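Local coordinates for protein rhamnosidase B (Bacillus sp., PDB 2OKX) that probably hydrolyses terminal, non-reducing alpha-L-rhamnose residues from alpha-L-rhamnosides with inversion of configuration, as a member of glycoside hydrolase family 78, at residues A[346-354]-A[620-628]; A[681-689]-A[841-849]. All coordinates share one frame; numbering follows the deposited sequence.

Contact 1. Residues A[346-354]-A[620-628]; sequences SEYIDHRPG and SAWSSVIPN
D350 and H351 reach across to S623, S624 and V625 from a type I beta turn running from I349 to R352. With CG set between the backbone N and the carbonyl carbon (chi1 61°), D350 presents its carboxylate to the facing backbone: V625 N donates to the syn side of OD2 (3.1 Å), while S624 OG lies only 2.5 Å from OD1, its one proton also within reach of D616. With an alanine at D350, V625 N would probably lose its acceptor and S624 one of its two carboxylate neighbours. H351 works in its ring plane, NE2 giving its proton to S623 OG (2.7 Å), which is also hydrogen-bonded to E610. Methyl CG2 of V625 lies over one ring face, 4.0 Å from the centroid of H351, as a CH-pi contact; I349 CG2 lies against the opposite face, so the imidazole has an aliphatic methyl near the rim of each face. Water 1 takes protons from D350 N and W622 NE1 and gives its own to Y348 O and S623 O. This is a largely polar junction between two family regions: a turn of the D2 region docks on the loop leading into helix 627-644 of the six-hairpin glycosidase region.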
loop_
_atom_site.group_PDB
_atom_site.type_symbol
_atom_site.label_atom_id
_atom_site.label_comp_id
_atom_site.label_asym_id
_atom_site.label_seq_id
_atom_site.Cartn_x
_atom_site.Cartn_y
_atom_site.Cartn_z
ATOM N N SER A 346 -20.014 16.069 3.859
ATOM C CA SER A 346 -19.431 15.919 5.180
ATOM C C SER A 346 -18.059 15.267 5.086
ATOM O O SER A 346 -17.738 14.610 4.095
ATOM C CB SER A 346 -20.348 15.085 6.082
ATOM O OG SER A 346 -20.513 13.771 5.586
ATOM N N GLU A 347 -17.251 15.483 6.118
ATOM C CA GLU A 347 -15.911 14.920 6.197
ATOM C C GLU A 347 -15.904 14.031 7.426
ATOM O O GLU A 347 -16.348 14.445 8.497
ATOM C CB GLU A 347 -14.872 16.031 6.346
ATOM C CG GLU A 347 -13.460 15.531 6.606
ATOM C CD GLU A 347 -12.456 16.661 6.697
ATOM O OE1 GLU A 347 -12.893 17.822 6.830
ATOM O OE2 GLU A 347 -11.234 16.392 6.647
ATOM N N TYR A 348 -15.398 12.814 7.274
ATOM C CA TYR A 348 -15.380 11.868 8.376
ATOM C C TYR A 348 -14.029 11.665 9.051
ATOM O O TYR A 348 -13.064 11.238 8.422
ATOM C CB TYR A 348 -15.912 10.517 7.892
ATOM C CG TYR A 348 -15.998 9.460 8.969
ATOM C CD1 TYR A 348 -16.781 9.657 10.108
ATOM C CD2 TYR A 348 -15.310 8.252 8.843
ATOM C CE1 TYR A 348 -16.878 8.677 11.093
ATOM C CE2 TYR A 348 -15.401 7.265 9.822
ATOM C CZ TYR A 348 -16.188 7.485 10.943
ATOM O OH TYR A 348 -16.286 6.514 11.910
ATOM N N ILE A 349 -13.976 11.990 10.339
ATOM C CA ILE A 349 -12.775 11.810 11.152
ATOM C C ILE A 349 -13.239 10.759 12.157
ATOM O O ILE A 349 -13.970 11.078 13.101
ATOM C CB ILE A 349 -12.395 13.101 11.906
ATOM C CG1 ILE A 349 -12.277 14.271 10.925
ATOM C CG2 ILE A 349 -11.086 12.899 12.655
ATOM C CD1 ILE A 349 -11.231 14.083 9.851
ATOM N N ASP A 350 -12.821 9.511 11.950
ATOM C CA ASP A 350 -13.256 8.404 12.796
ATOM C C ASP A 350 -12.990 8.464 14.295
ATOM O O ASP A 350 -13.517 7.638 15.036
ATOM C CB ASP A 350 -12.739 7.071 12.227
ATOM C CG ASP A 350 -11.222 6.991 12.166
ATOM O OD1 ASP A 350 -10.719 6.278 11.273
ATOM O OD2 ASP A 350 -10.534 7.616 13.004
ATOM N N HIS A 351 -12.195 9.426 14.753
ATOM C CA HIS A 351 -11.927 9.534 16.186
ATOM C C HIS A 351 -12.458 10.834 16.792
ATOM O O HIS A 351 -12.170 11.155 17.946
ATOM C CB HIS A 351 -10.426 9.386 16.463
ATOM C CG HIS A 351 -9.572 10.370 15.734
ATOM N ND1 HIS A 351 -9.049 11.495 16.337
ATOM C CD2 HIS A 351 -9.135 10.394 14.452
ATOM C CE1 HIS A 351 -8.326 12.166 15.459
ATOM N NE2 HIS A 351 -8.361 11.519 14.308
ATOM N N ARG A 352 -13.244 11.571 16.011
ATOM C CA ARG A 352 -13.837 12.822 16.472
ATOM C C ARG A 352 -15.293 12.909 16.027
ATOM O O ARG A 352 -15.639 12.504 14.919
ATOM C CB ARG A 352 -13.073 14.020 15.911
ATOM C CG ARG A 352 -11.664 14.171 16.430
ATOM C CD ARG A 352 -10.938 15.224 15.621
ATOM N NE ARG A 352 -9.530 15.340 15.986
ATOM C CZ ARG A 352 -8.623 15.970 15.246
ATOM N NH1 ARG A 352 -8.978 16.538 14.099
ATOM N NH2 ARG A 352 -7.365 16.035 15.652
ATOM N N PRO A 353 -16.174 13.424 16.899
ATOM C CA PRO A 353 -17.584 13.537 16.521
ATOM C C PRO A 353 -17.701 14.507 15.358
ATOM O O PRO A 353 -16.830 15.356 15.161
ATOM C CB PRO A 353 -18.238 14.079 17.791
ATOM C CG PRO A 353 -17.373 13.531 18.874
ATOM C CD PRO A 353 -15.988 13.762 18.320
ATOM N N GLY A 354 -18.770 14.390 14.586
ATOM C CA GLY A 354 -18.934 15.290 13.465
ATOM C C GLY A 354 -20.272 15.147 12.781
ATOM O O GLY A 354 -20.900 14.092 12.822
ATOM N N SER A 620 0.509 10.430 7.184
ATOM C CA SER A 620 -0.672 10.514 6.332
ATOM C C SER A 620 -1.628 11.675 6.568
ATOM O O SER A 620 -1.668 12.264 7.651
ATOM C CB SER A 620 -1.454 9.202 6.452
ATOM O OG SER A 620 -2.699 9.270 5.785
ATOM N N ALA A 621 -2.411 11.977 5.535
ATOM C CA ALA A 621 -3.399 13.045 5.596
ATOM C C ALA A 621 -4.746 12.480 6.037
ATOM O O ALA A 621 -5.728 13.213 6.133
ATOM C CB ALA A 621 -3.526 13.726 4.235
ATOM N N TRP A 622 -4.804 11.173 6.281
ATOM C CA TRP A 622 -6.046 10.564 6.753
ATOM C C TRP A 622 -5.933 10.470 8.268
ATOM O O TRP A 622 -5.214 9.619 8.791
ATOM C CB TRP A 622 -6.267 9.158 6.169
ATOM C CG TRP A 622 -7.516 8.471 6.715
ATOM C CD1 TRP A 622 -8.590 9.079 7.319
ATOM C CD2 TRP A 622 -7.832 7.068 6.667
ATOM N NE1 TRP A 622 -9.547 8.145 7.643
ATOM C CE2 TRP A 622 -9.110 6.905 7.256
ATOM C CE3 TRP A 622 -7.162 5.935 6.182
ATOM C CZ2 TRP A 622 -9.731 5.652 7.372
ATOM C CZ3 TRP A 622 -7.779 4.687 6.296
ATOM C CH2 TRP A 622 -9.051 4.558 6.887
ATOM N N SER A 623 -6.627 11.365 8.962
ATOM C CA SER A 623 -6.607 11.380 10.418
ATOM C C SER A 623 -7.510 10.250 10.880
ATOM O O SER A 623 -8.722 10.424 11.029
ATOM C CB SER A 623 -7.118 12.726 10.940
ATOM O OG SER A 623 -6.978 12.816 12.347
ATOM N N SER A 624 -6.905 9.087 11.092
ATOM C CA SER A 624 -7.630 7.897 11.506
ATOM C C SER A 624 -6.898 7.210 12.647
ATOM O O SER A 624 -5.667 7.170 12.673
ATOM C CB SER A 624 -7.759 6.935 10.322
ATOM O OG SER A 624 -8.357 5.715 10.712
ATOM N N VAL A 625 -7.664 6.669 13.589
ATOM C CA VAL A 625 -7.091 5.988 14.738
ATOM C C VAL A 625 -7.700 4.617 14.979
ATOM O O VAL A 625 -8.916 4.437 14.892
ATOM C CB VAL A 625 -7.286 6.807 16.048
ATOM C CG1 VAL A 625 -6.878 5.962 17.257
ATOM C CG2 VAL A 625 -6.465 8.079 16.003
ATOM N N ILE A 626 -6.834 3.653 15.271
ATOM C CA ILE A 626 -7.253 2.302 15.608
ATOM C C ILE A 626 -6.467 2.004 16.883
ATOM O O ILE A 626 -5.245 1.841 16.847
ATOM C CB ILE A 626 -6.879 1.276 14.525
ATOM C CG1 ILE A 626 -7.631 1.587 13.226
ATOM C CG2 ILE A 626 -7.238 -0.128 15.005
ATOM C CD1 ILE A 626 -7.342 0.608 12.096
ATOM N N PRO A 627 -7.154 1.967 18.036
ATOM C CA PRO A 627 -6.488 1.694 19.315
ATOM C C PRO A 627 -5.465 0.556 19.261
ATOM O O PRO A 627 -4.312 0.737 19.641
ATOM C CB PRO A 627 -7.654 1.394 20.250
ATOM C CG PRO A 627 -8.728 2.317 19.722
ATOM C CD PRO A 627 -8.608 2.128 18.221
ATOM N N ASN A 628 -5.888 -0.612 18.791
ATOM C CA ASN A 628 -4.988 -1.760 18.712
ATOM C C ASN A 628 -3.724 -1.485 17.892
ATOM O O ASN A 628 -2.651 -1.987 18.223
ATOM C CB ASN A 628 -5.731 -2.973 18.146
ATOM C CG ASN A 628 -6.677 -3.602 19.157
ATOM O OD1 ASN A 628 -7.619 -4.316 18.792
ATOM N ND2 ASN A 628 -6.422 -3.351 20.438
HETATM O O HOH W 1 -11.098 9.525 9.539
HETATM O O HOH W 2 -10.991 5.891 15.518
#

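Contact 2. Residues A[681-689]-A[841-849]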
loop_
_atom_site.group_PDB
_atom_site.type_symbol
_atom_site.label_atom_id
_atom_site.label_comp_id
_atom_site.label_asym_id
_atom_site.label_seq_id
_atom_site.Cartn_x
_atom_site.Cartn_y
_atom_site.Cartn_z
ATOM N N LEU A 681 -11.231 -1.646 15.612
ATOM C CA LEU A 681 -10.933 -2.831 14.821
ATOM C C LEU A 681 -9.848 -3.764 15.340
ATOM O O LEU A 681 -8.965 -3.368 16.099
ATOM C CB LEU A 681 -10.545 -2.400 13.402
ATOM C CG LEU A 681 -10.146 -3.503 12.418
ATOM C CD1 LEU A 681 -11.398 -4.238 11.971
ATOM C CD2 LEU A 681 -9.416 -2.907 11.217
ATOM N N LEU A 682 -9.935 -5.014 14.897
ATOM C CA LEU A 682 -8.949 -6.037 15.209
ATOM C C LEU A 682 -8.787 -6.959 14.000
ATOM O O LEU A 682 -7.707 -7.042 13.428
ATOM C CB LEU A 682 -9.346 -6.877 16.428
ATOM C CG LEU A 682 -8.358 -8.034 16.669
ATOM C CD1 LEU A 682 -6.941 -7.480 16.808
ATOM C CD2 LEU A 682 -8.746 -8.821 17.909
ATOM N N ASP A 683 -9.867 -7.628 13.598
ATOM C CA ASP A 683 -9.810 -8.567 12.477
ATOM C C ASP A 683 -10.934 -8.371 11.453
ATOM O O ASP A 683 -11.963 -7.763 11.754
ATOM C CB ASP A 683 -9.872 -10.001 13.021
ATOM C CG ASP A 683 -9.486 -11.040 11.990
ATOM O OD1 ASP A 683 -9.798 -12.234 12.205
ATOM O OD2 ASP A 683 -8.859 -10.670 10.973
ATOM N N TRP A 684 -10.733 -8.894 10.246
ATOM C CA TRP A 684 -11.744 -8.794 9.191
ATOM C C TRP A 684 -12.665 -10.004 9.314
ATOM O O TRP A 684 -12.591 -10.948 8.525
ATOM C CB TRP A 684 -11.089 -8.771 7.799
ATOM C CG TRP A 684 -10.258 -7.542 7.531
ATOM C CD1 TRP A 684 -8.919 -7.500 7.257
ATOM C CD2 TRP A 684 -10.711 -6.179 7.521
ATOM N NE1 TRP A 684 -8.510 -6.199 7.080
ATOM C CE2 TRP A 684 -9.589 -5.367 7.237
ATOM C CE3 TRP A 684 -11.957 -5.565 7.725
ATOM C CZ2 TRP A 684 -9.672 -3.972 7.155
ATOM C CZ3 TRP A 684 -12.039 -4.176 7.643
ATOM C CH2 TRP A 684 -10.902 -3.396 7.360
ATOM N N ALA A 685 -13.524 -9.968 10.325
ATOM C CA ALA A 685 -14.464 -11.049 10.584
ATOM C C ALA A 685 -15.670 -10.480 11.325
ATOM O O ALA A 685 -15.597 -9.384 11.878
ATOM C CB ALA A 685 -13.794 -12.131 11.420
ATOM N N PRO A 686 -16.790 -11.225 11.349
ATOM C CA PRO A 686 -18.046 -10.841 12.006
ATOM C C PRO A 686 -17.958 -10.618 13.516
ATOM O O PRO A 686 -18.898 -10.933 14.245
ATOM C CB PRO A 686 -18.983 -11.999 11.665
ATOM C CG PRO A 686 -18.449 -12.506 10.372
ATOM C CD PRO A 686 -16.965 -12.489 10.616
ATOM N N ILE A 687 -16.830 -10.092 13.983
ATOM C CA ILE A 687 -16.646 -9.812 15.404
ATOM C C ILE A 687 -17.568 -8.652 15.770
ATOM O O ILE A 687 -17.714 -7.707 14.995
ATOM C CB ILE A 687 -15.192 -9.375 15.715
ATOM C CG1 ILE A 687 -14.235 -10.550 15.523
ATOM C CG2 ILE A 687 -15.098 -8.827 17.136
ATOM C CD1 ILE A 687 -12.779 -10.172 15.697
ATOM N N ASP A 688 -18.193 -8.719 16.941
ATOM C CA ASP A 688 -19.068 -7.633 17.359
ATOM C C ASP A 688 -18.160 -6.555 17.941
ATOM O O ASP A 688 -17.978 -6.446 19.155
ATOM C CB ASP A 688 -20.086 -8.126 18.395
ATOM C CG ASP A 688 -21.256 -7.169 18.564
ATOM O OD1 ASP A 688 -21.512 -6.366 17.641
ATOM O OD2 ASP A 688 -21.930 -7.230 19.614
ATOM N N GLN A 689 -17.572 -5.770 17.044
ATOM C CA GLN A 689 -16.653 -4.705 17.418
ATOM C C GLN A 689 -17.176 -3.376 16.877
ATOM O O GLN A 689 -16.585 -2.777 15.979
ATOM C CB GLN A 689 -15.258 -5.019 16.853
ATOM C CG GLN A 689 -15.225 -5.193 15.337
ATOM C CD GLN A 689 -13.952 -5.861 14.832
ATOM O OE1 GLN A 689 -12.870 -5.677 15.393
ATOM N NE2 GLN A 689 -14.078 -6.631 13.753
ATOM N N GLU A 841 -4.083 -11.206 2.090
ATOM C CA GLU A 841 -4.492 -10.255 3.110
ATOM C C GLU A 841 -5.516 -10.907 4.039
ATOM O O GLU A 841 -5.473 -10.728 5.254
ATOM C CB GLU A 841 -5.120 -9.033 2.435
ATOM C CG GLU A 841 -5.648 -7.970 3.377
ATOM C CD GLU A 841 -6.387 -6.865 2.629
ATOM O OE1 GLU A 841 -6.682 -5.820 3.243
ATOM O OE2 GLU A 841 -6.676 -7.046 1.424
ATOM N N MET A 842 -6.443 -11.656 3.454
ATOM C CA MET A 842 -7.495 -12.308 4.223
ATOM C C MET A 842 -7.763 -13.710 3.712
ATOM O O MET A 842 -7.258 -14.110 2.656
ATOM C CB MET A 842 -8.795 -11.503 4.122
ATOM C CG MET A 842 -8.682 -10.054 4.563
ATOM S SD MET A 842 -10.137 -9.095 4.069
ATOM C CE MET A 842 -9.838 -8.985 2.294
ATOM N N TYR A 843 -8.569 -14.450 4.469
ATOM C CA TYR A 843 -8.950 -15.803 4.095
ATOM C C TYR A 843 -10.228 -15.745 3.269
ATOM O O TYR A 843 -10.987 -14.777 3.352
ATOM C CB TYR A 843 -9.189 -16.657 5.343
ATOM C CG TYR A 843 -7.925 -17.017 6.084
ATOM C CD1 TYR A 843 -7.839 -16.865 7.469
ATOM C CD2 TYR A 843 -6.815 -17.516 5.402
ATOM C CE1 TYR A 843 -6.676 -17.200 8.157
ATOM C CE2 TYR A 843 -5.649 -17.856 6.081
ATOM C CZ TYR A 843 -5.587 -17.693 7.458
ATOM O OH TYR A 843 -4.430 -18.020 8.131
ATOM N N PRO A 844 -10.474 -16.775 2.448
ATOM C CA PRO A 844 -11.680 -16.816 1.617
ATOM C C PRO A 844 -12.920 -17.030 2.478
ATOM O O PRO A 844 -12.818 -17.407 3.647
ATOM C CB PRO A 844 -11.432 -18.015 0.701
ATOM C CG PRO A 844 -9.949 -18.105 0.631
ATOM C CD PRO A 844 -9.538 -17.841 2.059
ATOM N N ASN A 845 -14.085 -16.786 1.887
ATOM C CA ASN A 845 -15.372 -16.977 2.546
ATOM C C ASN A 845 -15.738 -16.024 3.681
ATOM O O ASN A 845 -16.480 -16.385 4.597
ATOM C CB ASN A 845 -15.503 -18.430 3.013
ATOM C CG ASN A 845 -15.393 -19.419 1.862
ATOM O OD1 ASN A 845 -15.887 -19.162 0.760
ATOM N ND2 ASN A 845 -14.754 -20.557 2.112
ATOM N N PHE A 846 -15.199 -14.811 3.621
ATOM C CA PHE A 846 -15.516 -13.759 4.583
ATOM C C PHE A 846 -15.898 -12.587 3.687
ATOM O O PHE A 846 -15.186 -12.279 2.732
ATOM C CB PHE A 846 -14.306 -13.390 5.449
ATOM C CG PHE A 846 -14.023 -14.372 6.553
ATOM C CD1 PHE A 846 -13.296 -15.531 6.303
ATOM C CD2 PHE A 846 -14.497 -14.140 7.842
ATOM C CE1 PHE A 846 -13.042 -16.445 7.320
ATOM C CE2 PHE A 846 -14.250 -15.051 8.868
ATOM C CZ PHE A 846 -13.521 -16.204 8.607
ATOM N N ALA A 847 -17.022 -11.943 3.979
ATOM C CA ALA A 847 -17.488 -10.832 3.154
ATOM C C ALA A 847 -16.763 -9.507 3.368
ATOM O O ALA A 847 -16.801 -8.629 2.503
ATOM C CB ALA A 847 -18.984 -10.636 3.362
ATOM N N GLU A 848 -16.095 -9.359 4.508
ATOM C CA GLU A 848 -15.400 -8.110 4.818
ATOM C C GLU A 848 -14.241 -7.708 3.905
ATOM O O GLU A 848 -13.567 -8.547 3.302
ATOM C CB GLU A 848 -14.871 -8.122 6.263
ATOM C CG GLU A 848 -15.924 -8.136 7.359
ATOM C CD GLU A 848 -16.382 -9.535 7.720
ATOM O OE1 GLU A 848 -17.236 -9.666 8.622
ATOM O OE2 GLU A 848 -15.886 -10.506 7.107
ATOM N N ASN A 849 -14.047 -6.395 3.811
ATOM C CA ASN A 849 -12.949 -5.787 3.072
ATOM C C ASN A 849 -12.658 -6.272 1.644
ATOM O O ASN A 849 -11.498 -6.392 1.258
ATOM C CB ASN A 849 -11.692 -5.915 3.947
ATOM C CG ASN A 849 -10.548 -5.043 3.478
ATOM O OD1 ASN A 849 -10.723 -3.853 3.214
ATOM N ND2 ASN A 849 -9.361 -5.630 3.392
HETATM O O HOH W 3 -6.224 -5.154 5.710
HETATM O O HOH W 4 -17.513 -7.474 10.068
#
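W684 and E848 mark where the two irregular backbones come nearest, with 5.7 Å between their CA atoms, and W684, the centre of an inverse gamma turn, has its side chain directed toward 841-849. N849 lies flat on that indole: its amide plane is within 10° of the ring, and CB sits over the face, 3.8 Å from the centroid of the six-membered ring of W684, in a CH-pi contact. L681 CD2 lies against the opposite face. M842 approaches obliquely, making a Met-aromatic contact with SD 4.2 Å from the centroid of the five-membered ring of W684, while its CG packs on CD1. The flexible, polarisable thioether of methionine suits such an oblique approach to an aromatic surface. The indole N-H keeps a partner of its own: W684 NE1 donates to water 3 (2.9 Å), which in turn donates to OE1 of E841; that carboxylate is further held by R858 and S859.

Beyond the indole, E848 runs past W684 in the opposing direction and bends at chi2 (87°), bringing OE1 within 3.2 Å of P686 N. Proline has no hydrogen to offer there; a water, water 4, lies 2.6 Å from OE1 of E848, with more acceptors around it than it has protons to give. F846 packs against A685 and P686 through apolar atoms: its CE2 packs on A685 CB (3.9 Å), and P686 CD comes to the ring edge.

Both loops rest on the helical framework of the glycosidase region. L682, D683, A685 and I687 lie against helix 764-772, and I687 and D688 also reach strand 747-752, whereas on the other side of the contact Y843 and P844 pack on helix 817-833.

Overall arrangement
From the N terminus, the chain passes through several beta sheets before strand 345-347, whose last residues begin the first half of contact 1. That contact closes over the 265 residues up to 620, a span containing more strand than helix, and ties the D2 family region to the six-hairpin glycosidase region. Contact 2 opens later, at 681, and closes a mostly helical span of 151 residues within the glycosidase region itself. The two are therefore in series, neither enclosing nor crossing the other. Their centres are about 20 Å apart, yet they meet directly where CG2 of I626, just ahead of helix 627-644, packs against O of L681 at 3.8 Å.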